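Local coordinates for protein predicted ATPase of the ABC class (PDB 5D6A) that probably binds and hydrolyses ATP as an ABC-class ATPase, and is held here with the non-hydrolysable analogue AMP-PNP, at residues Phe58-Gln63 and Arg72-Arg77; Asn114-Ser119 and Leu140-Asn145. All blocks are in the same frame, centred on the assembly; numbering follows the deposited sequence.

Interaction 1 of 2, residues Phe58-Gln63 and Arg72-Arg77; sequences FIDHIQ and RFRAFR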
loop_
_atom_site.group_PDB
_atom_site.type_symbol
_atom_site.label_atom_id
_atom_site.label_comp_id
_atom_site.label_asym_id
_atom_site.label_seq_id
_atom_site.Cartn_x
_atom_site.Cartn_y
_atom_site.Cartn_z
ATOM N N PHE A 58 -5.197 -30.345 21.584
ATOM C CA PHE A 58 -4.424 -30.713 20.406
ATOM C C PHE A 58 -3.288 -29.717 20.195
ATOM O O PHE A 58 -3.515 -28.511 20.162
ATOM C CB PHE A 58 -5.323 -30.737 19.167
ATOM C CG PHE A 58 -6.475 -31.694 19.273
ATOM C CD1 PHE A 58 -7.681 -31.292 19.831
ATOM C CD2 PHE A 58 -6.356 -33.001 18.814
ATOM C CE1 PHE A 58 -8.747 -32.173 19.932
ATOM C CE2 PHE A 58 -7.416 -33.887 18.913
ATOM C CZ PHE A 58 -8.612 -33.473 19.473
ATOM N N ILE A 59 -2.069 -30.234 20.069
ATOM C CA ILE A 59 -0.884 -29.417 19.824
ATOM C C ILE A 59 -0.410 -29.825 18.432
ATOM O O ILE A 59 0.261 -30.842 18.270
ATOM C CB ILE A 59 0.188 -29.658 20.900
ATOM C CG1 ILE A 59 -0.434 -29.441 22.288
ATOM C CG2 ILE A 59 1.386 -28.745 20.676
ATOM C CD1 ILE A 59 0.507 -29.638 23.454
ATOM N N ASP A 60 -0.773 -29.019 17.436
ATOM C CA ASP A 60 -0.511 -29.331 16.026
ATOM C C ASP A 60 0.854 -28.966 15.457
ATOM O O ASP A 60 1.494 -29.797 14.813
ATOM C CB ASP A 60 -1.584 -28.666 15.165
ATOM C CG ASP A 60 -2.981 -29.129 15.517
ATOM O OD1 ASP A 60 -3.140 -30.289 15.952
ATOM O OD2 ASP A 60 -3.926 -28.335 15.343
ATOM N N HIS A 61 1.281 -27.724 15.640
ATOM C CA HIS A 61 2.573 -27.299 15.111
ATOM C C HIS A 61 3.418 -26.630 16.172
ATOM O O HIS A 61 3.001 -25.652 16.785
ATOM C CB HIS A 61 2.399 -26.353 13.922
ATOM C CG HIS A 61 3.696 -25.861 13.359
ATOM N ND1 HIS A 61 4.453 -26.602 12.476
ATOM C CD2 HIS A 61 4.376 -24.708 13.562
ATOM C CE1 HIS A 61 5.544 -25.926 12.159
ATOM N NE2 HIS A 61 5.521 -24.773 12.803
ATOM N N ILE A 62 4.614 -27.167 16.375
ATOM C CA ILE A 62 5.548 -26.636 17.348
ATOM C C ILE A 62 6.533 -25.708 16.646
ATOM O O ILE A 62 7.244 -26.126 15.731
ATOM C CB ILE A 62 6.337 -27.771 18.038
ATOM C CG1 ILE A 62 5.385 -28.740 18.752
ATOM C CG2 ILE A 62 7.358 -27.205 19.016
ATOM C CD1 ILE A 62 4.562 -28.114 19.859
ATOM N N GLN A 63 6.562 -24.448 17.070
ATOM C CA GLN A 63 7.487 -23.473 16.505
ATOM C C GLN A 63 8.918 -23.938 16.750
ATOM O O GLN A 63 9.201 -24.569 17.767
ATOM C CB GLN A 63 7.269 -22.098 17.142
ATOM C CG GLN A 63 7.473 -22.065 18.652
ATOM C CD GLN A 63 7.098 -20.734 19.279
ATOM O OE1 GLN A 63 6.488 -20.690 20.346
ATOM N NE2 GLN A 63 7.444 -19.640 18.608
ATOM N N ARG A 72 0.854 -23.647 17.218
ATOM C CA ARG A 72 -0.590 -23.759 17.046
ATOM C C ARG A 72 -1.200 -24.818 17.966
ATOM O O ARG A 72 -0.683 -25.934 18.080
ATOM C CB ARG A 72 -0.925 -24.104 15.596
ATOM C CG ARG A 72 -0.400 -23.117 14.565
ATOM C CD ARG A 72 -0.864 -23.523 13.178
ATOM N NE ARG A 72 -0.369 -22.647 12.115
ATOM C CZ ARG A 72 -0.947 -21.510 11.721
ATOM N NH1 ARG A 72 -2.048 -21.058 12.315
ATOM N NH2 ARG A 72 -0.408 -20.810 10.732
ATOM N N PHE A 73 -2.302 -24.447 18.615
ATOM C CA PHE A 73 -3.040 -25.317 19.530
ATOM C C PHE A 73 -4.519 -25.350 19.155
ATOM O O PHE A 73 -5.020 -24.441 18.495
ATOM C CB PHE A 73 -2.921 -24.798 20.968
ATOM C CG PHE A 73 -1.623 -25.139 21.647
ATOM C CD1 PHE A 73 -0.415 -24.636 21.182
ATOM C CD2 PHE A 73 -1.620 -25.918 22.799
ATOM C CE1 PHE A 73 0.772 -24.942 21.825
ATOM C CE2 PHE A 73 -0.435 -26.218 23.452
ATOM C CZ PHE A 73 0.763 -25.730 22.965
ATOM N N ARG A 74 -5.209 -26.406 19.573
ATOM C CA ARG A 74 -6.646 -26.540 19.347
ATOM C C ARG A 74 -7.256 -27.230 20.550
ATOM O O ARG A 74 -6.612 -28.062 21.182
ATOM C CB ARG A 74 -6.964 -27.338 18.079
ATOM C CG ARG A 74 -6.461 -26.700 16.796
ATOM C CD ARG A 74 -6.928 -27.443 15.553
ATOM N NE ARG A 74 -6.482 -28.839 15.522
ATOM C CZ ARG A 74 -7.220 -29.895 15.869
ATOM N NH1 ARG A 74 -8.483 -29.759 16.263
ATOM N NH2 ARG A 74 -6.690 -31.109 15.801
ATOM N N ALA A 75 -8.496 -26.879 20.869
ATOM C CA ALA A 75 -9.188 -27.475 22.005
ATOM C C ALA A 75 -10.624 -27.787 21.627
ATOM O O ALA A 75 -11.285 -26.985 20.972
ATOM C CB ALA A 75 -9.147 -26.541 23.200
ATOM N N PHE A 76 -11.105 -28.949 22.053
ATOM C CA PHE A 76 -12.466 -29.369 21.745
ATOM C C PHE A 76 -13.296 -29.601 23.001
ATOM O O PHE A 76 -12.809 -30.164 23.976
ATOM C CB PHE A 76 -12.440 -30.642 20.897
ATOM C CG PHE A 76 -13.794 -31.245 20.678
ATOM C CD1 PHE A 76 -14.645 -30.736 19.708
ATOM C CD2 PHE A 76 -14.221 -32.322 21.446
ATOM C CE1 PHE A 76 -15.897 -31.287 19.508
ATOM C CE2 PHE A 76 -15.470 -32.877 21.251
ATOM C CZ PHE A 76 -16.310 -32.361 20.280
ATOM N N ARG A 77 -14.555 -29.163 22.958
ATOM C CA ARG A 77 -15.483 -29.345 24.069
ATOM C C ARG A 77 -16.863 -29.766 23.593
ATOM O O ARG A 77 -17.510 -29.030 22.852
ATOM C CB ARG A 77 -15.642 -28.064 24.876
ATOM C CG ARG A 77 -14.386 -27.575 25.563
ATOM C CD ARG A 77 -14.785 -26.807 26.807
ATOM N NE ARG A 77 -15.377 -27.710 27.800
ATOM C CZ ARG A 77 -15.965 -27.327 28.931
ATOM N NH1 ARG A 77 -16.461 -28.240 29.759
ATOM N NH2 ARG A 77 -16.070 -26.039 29.240
#

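Interaction 2 of 2, residues Asn114-Ser119 and Leu140-Asn145; sequences NAIAIS and LRFRVN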
loop_
_atom_site.group_PDB
_atom_site.type_symbol
_atom_site.label_atom_id
_atom_site.label_comp_id
_atom_site.label_asym_id
_atom_site.label_seq_id
_atom_site.Cartn_x
_atom_site.Cartn_y
_atom_site.Cartn_z
ATOM N N ASN A 114 -0.090 -13.252 27.937
ATOM C CA ASN A 114 0.238 -12.869 26.555
ATOM C C ASN A 114 0.829 -13.982 25.682
ATOM O O ASN A 114 0.887 -13.845 24.460
ATOM C CB ASN A 114 1.158 -11.641 26.539
ATOM C CG ASN A 114 2.467 -11.876 27.266
ATOM O OD1 ASN A 114 2.780 -12.996 27.669
ATOM N ND2 ASN A 114 3.240 -10.814 27.439
ATOM N N ALA A 115 1.273 -15.070 26.307
ATOM C CA ALA A 115 1.814 -16.205 25.557
ATOM C C ALA A 115 0.700 -16.851 24.731
ATOM O O ALA A 115 0.957 -17.501 23.718
ATOM C CB ALA A 115 2.436 -17.221 26.500
ATOM N N ILE A 116 -0.537 -16.665 25.182
ATOM C CA ILE A 116 -1.706 -17.194 24.497
ATOM C C ILE A 116 -2.289 -16.109 23.606
ATOM O O ILE A 116 -2.346 -14.944 23.996
ATOM C CB ILE A 116 -2.775 -17.657 25.503
ATOM C CG1 ILE A 116 -2.201 -18.758 26.402
ATOM C CG2 ILE A 116 -4.021 -18.149 24.772
ATOM C CD1 ILE A 116 -3.141 -19.218 27.494
ATOM N N ALA A 117 -2.718 -16.496 22.410
ATOM C CA ALA A 117 -3.300 -15.549 21.468
ATOM C C ALA A 117 -4.304 -16.229 20.544
ATOM O O ALA A 117 -4.058 -17.327 20.053
ATOM C CB ALA A 117 -2.207 -14.879 20.651
ATOM N N ILE A 118 -5.434 -15.562 20.326
ATOM C CA ILE A 118 -6.483 -16.055 19.441
ATOM C C ILE A 118 -6.741 -14.971 18.394
ATOM O O ILE A 118 -6.645 -13.778 18.689
ATOM C CB ILE A 118 -7.771 -16.409 20.216
ATOM C CG1 ILE A 118 -8.750 -17.164 19.313
ATOM C CG2 ILE A 118 -8.418 -15.163 20.810
ATOM C CD1 ILE A 118 -9.970 -17.682 20.040
ATOM N N SER A 119 -7.070 -15.386 17.176
ATOM C CA SER A 119 -7.274 -14.443 16.077
ATOM C C SER A 119 -8.629 -13.720 16.129
ATOM O O SER A 119 -9.681 -14.337 15.945
ATOM C CB SER A 119 -7.113 -15.176 14.741
ATOM O OG SER A 119 -7.102 -14.267 13.656
ATOM N N LEU A 140 -11.982 -24.675 19.569
ATOM C CA LEU A 140 -11.210 -23.447 19.674
ATOM C C LEU A 140 -9.860 -23.658 19.025
ATOM O O LEU A 140 -9.242 -24.711 19.194
ATOM C CB LEU A 140 -10.986 -23.072 21.136
ATOM C CG LEU A 140 -12.222 -22.915 22.013
ATOM C CD1 LEU A 140 -11.784 -22.577 23.429
ATOM C CD2 LEU A 140 -13.164 -21.855 21.461
ATOM N N ARG A 141 -9.406 -22.656 18.283
ATOM C CA ARG A 141 -8.107 -22.706 17.634
ATOM C C ARG A 141 -7.362 -21.433 17.987
ATOM O O ARG A 141 -7.902 -20.334 17.853
ATOM C CB ARG A 141 -8.254 -22.853 16.127
ATOM C CG ARG A 141 -8.982 -24.120 15.709
ATOM C CD ARG A 141 -8.917 -24.300 14.206
ATOM N NE ARG A 141 -9.619 -25.495 13.759
ATOM C CZ ARG A 141 -9.791 -25.827 12.483
ATOM N NH1 ARG A 141 -9.319 -25.050 11.512
ATOM N NH2 ARG A 141 -10.448 -26.934 12.175
ATOM N N PHE A 142 -6.123 -21.587 18.439
ATOM C CA PHE A 142 -5.320 -20.457 18.878
ATOM C C PHE A 142 -3.835 -20.802 18.892
ATOM O O PHE A 142 -3.449 -21.931 18.588
ATOM C CB PHE A 142 -5.780 -20.042 20.283
ATOM C CG PHE A 142 -5.835 -21.183 21.255
ATOM C CD1 PHE A 142 -6.984 -21.951 21.374
ATOM C CD2 PHE A 142 -4.734 -21.505 22.034
ATOM C CE1 PHE A 142 -7.040 -23.013 22.258
ATOM C CE2 PHE A 142 -4.782 -22.566 22.921
ATOM C CZ PHE A 142 -5.937 -23.321 23.032
ATOM N N ARG A 143 -3.012 -19.819 19.247
ATOM C CA ARG A 143 -1.566 -20.003 19.314
ATOM C C ARG A 143 -1.055 -19.898 20.748
ATOM O O ARG A 143 -1.700 -19.295 21.606
ATOM C CB ARG A 143 -0.863 -18.953 18.458
ATOM C CG ARG A 143 -1.175 -19.017 16.973
ATOM C CD ARG A 143 -0.469 -17.875 16.263
ATOM N NE ARG A 143 -0.626 -17.897 14.808
ATOM C CZ ARG A 143 0.206 -18.501 13.955
ATOM N NH1 ARG A 143 1.276 -19.166 14.389
ATOM N NH2 ARG A 143 -0.039 -18.441 12.650
ATOM N N VAL A 144 0.106 -20.500 20.996
ATOM C CA VAL A 144 0.749 -20.463 22.308
ATOM C C VAL A 144 2.254 -20.295 22.114
ATOM O O VAL A 144 2.930 -21.211 21.650
ATOM C CB VAL A 144 0.482 -21.744 23.127
ATOM C CG1 VAL A 144 1.256 -21.719 24.442
ATOM C CG2 VAL A 144 -1.008 -21.916 23.383
ATOM N N ASN A 145 2.769 -19.121 22.459
ATOM C CA ASN A 145 4.191 -18.845 22.324
ATOM C C ASN A 145 4.956 -19.544 23.450
ATOM O O ASN A 145 4.989 -19.065 24.584
ATOM C CB ASN A 145 4.439 -17.334 22.346
ATOM C CG ASN A 145 5.870 -16.969 22.006
ATOM O OD1 ASN A 145 6.708 -17.835 21.765
ATOM N ND2 ASN A 145 6.152 -15.676 21.976
HETATM O O HOH W 1 -7.068 -18.239 16.260
#

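Interaction 1 of 2, residues Phe58-Gln63 and Arg72-Arg77
The guanidinium of Arg74 lies over one face of the Phe58 ring. The two planes are 22° apart and their centres 4.4 Å apart. The overlap is off-centre: Arg74 NH2 sits 3.5 Å from Phe58 CG, near the root of the ring. The bend of Arg74 at chi3 (-60°) turns the group across to Phe58 and Asp60. Its edge meets Asp60, whose carboxylate is nearly coplanar with it. Arg74 NE gives a salt bridge of 2.6 Å to the syn lone pair of Asp60 OD2. Arg74 NH1 has a second acid, Glu139. The Phe58 ring and the carboxylates of Asp60 and Glu139 together fix how the guanidinium is turned. The backbones form an antiparallel beta hairpin in the N-terminal region, with a beta bulge between Ile59 and His61. Phe58 and Arg74 are a hydrogen-bonded pair, Phe58 N to Arg74 O being 2.7 Å. At the bulge Asp60 N bonds to Arg72 O, and Arg72 N to His61 O. The other face of the hairpin carries Ile59 and Phe73, side by side and pointing the same way. Ile59 CG2 makes a CH-pi contact 4.1 Å from the centroid of the Phe73 ring. Ile59 CG1 comes within 3.4 Å of Phe73 CE2.

Interaction 2 of 2, residues Asn114-Ser119 and Leu140-Asn145
Ala117 and Arg143 form a hydrogen-bonded pair where the short strand 116-117 runs antiparallel to strand 137-144 in the N-terminal sheet. Their backbones exchange two hydrogen bonds. The one from Arg143 N to Ala117 O is 2.8 Å and almost straight, at 175°. A further bond from Asn145 N reaches Ala115 O at 2.7 Å. Ile116 and Val144 are the neighbouring non-hydrogen-bonded pair, with side chains on the packed face of the sheet. There Ile116 CG2 lies 4.4 Å from Phe142 CD2, an apolar contact oblique to the ring. Phe142 CB lies beside the other segment, 3.2 Å from Ala117 O and 4.1 Å from Ile118 CB. With CG set between the backbone N and the carbonyl carbon (chi1 51°), the Phe142 ring leads away from segment 114-119 while CB remains at it. Helices 92-109 and 155-172 cover this side: Phe106 meets the Phe142 ring, and Leu166 touches both Ile116 and Phe142. The face of Ala117 and Arg143 is more open. Ala117 is exposed there, and the extended Arg143 chain leads away to a salt bridge with Asp550. Beyond Ile118 direct pairing gives way to a water, which accepts from Ser119 N and donates to Arg141 O at 2.8 Å.

Interaction 1 comes first along the chain, and the centres of the two contacts are about 9 Å apart. Both belong to one antiparallel beta sheet in the N-terminal region of the ATPase. Strands 71-78 and 137-144 are neighbours in it. The hairpin 56-61/71-78 lies along one edge of strand 137-144 and strand 116-117 along the other. Probable backbone hydrogen bonds join the contacts, from Phe73 N to Phe142 O and from Leu140 N to Ala75 O. Phe73 also packs on Val144, which continues the apolar face. On the other face Arg72 and Arg143 both reach Asp550, which ties this N-terminal sheet to the C-terminal part of the same chain.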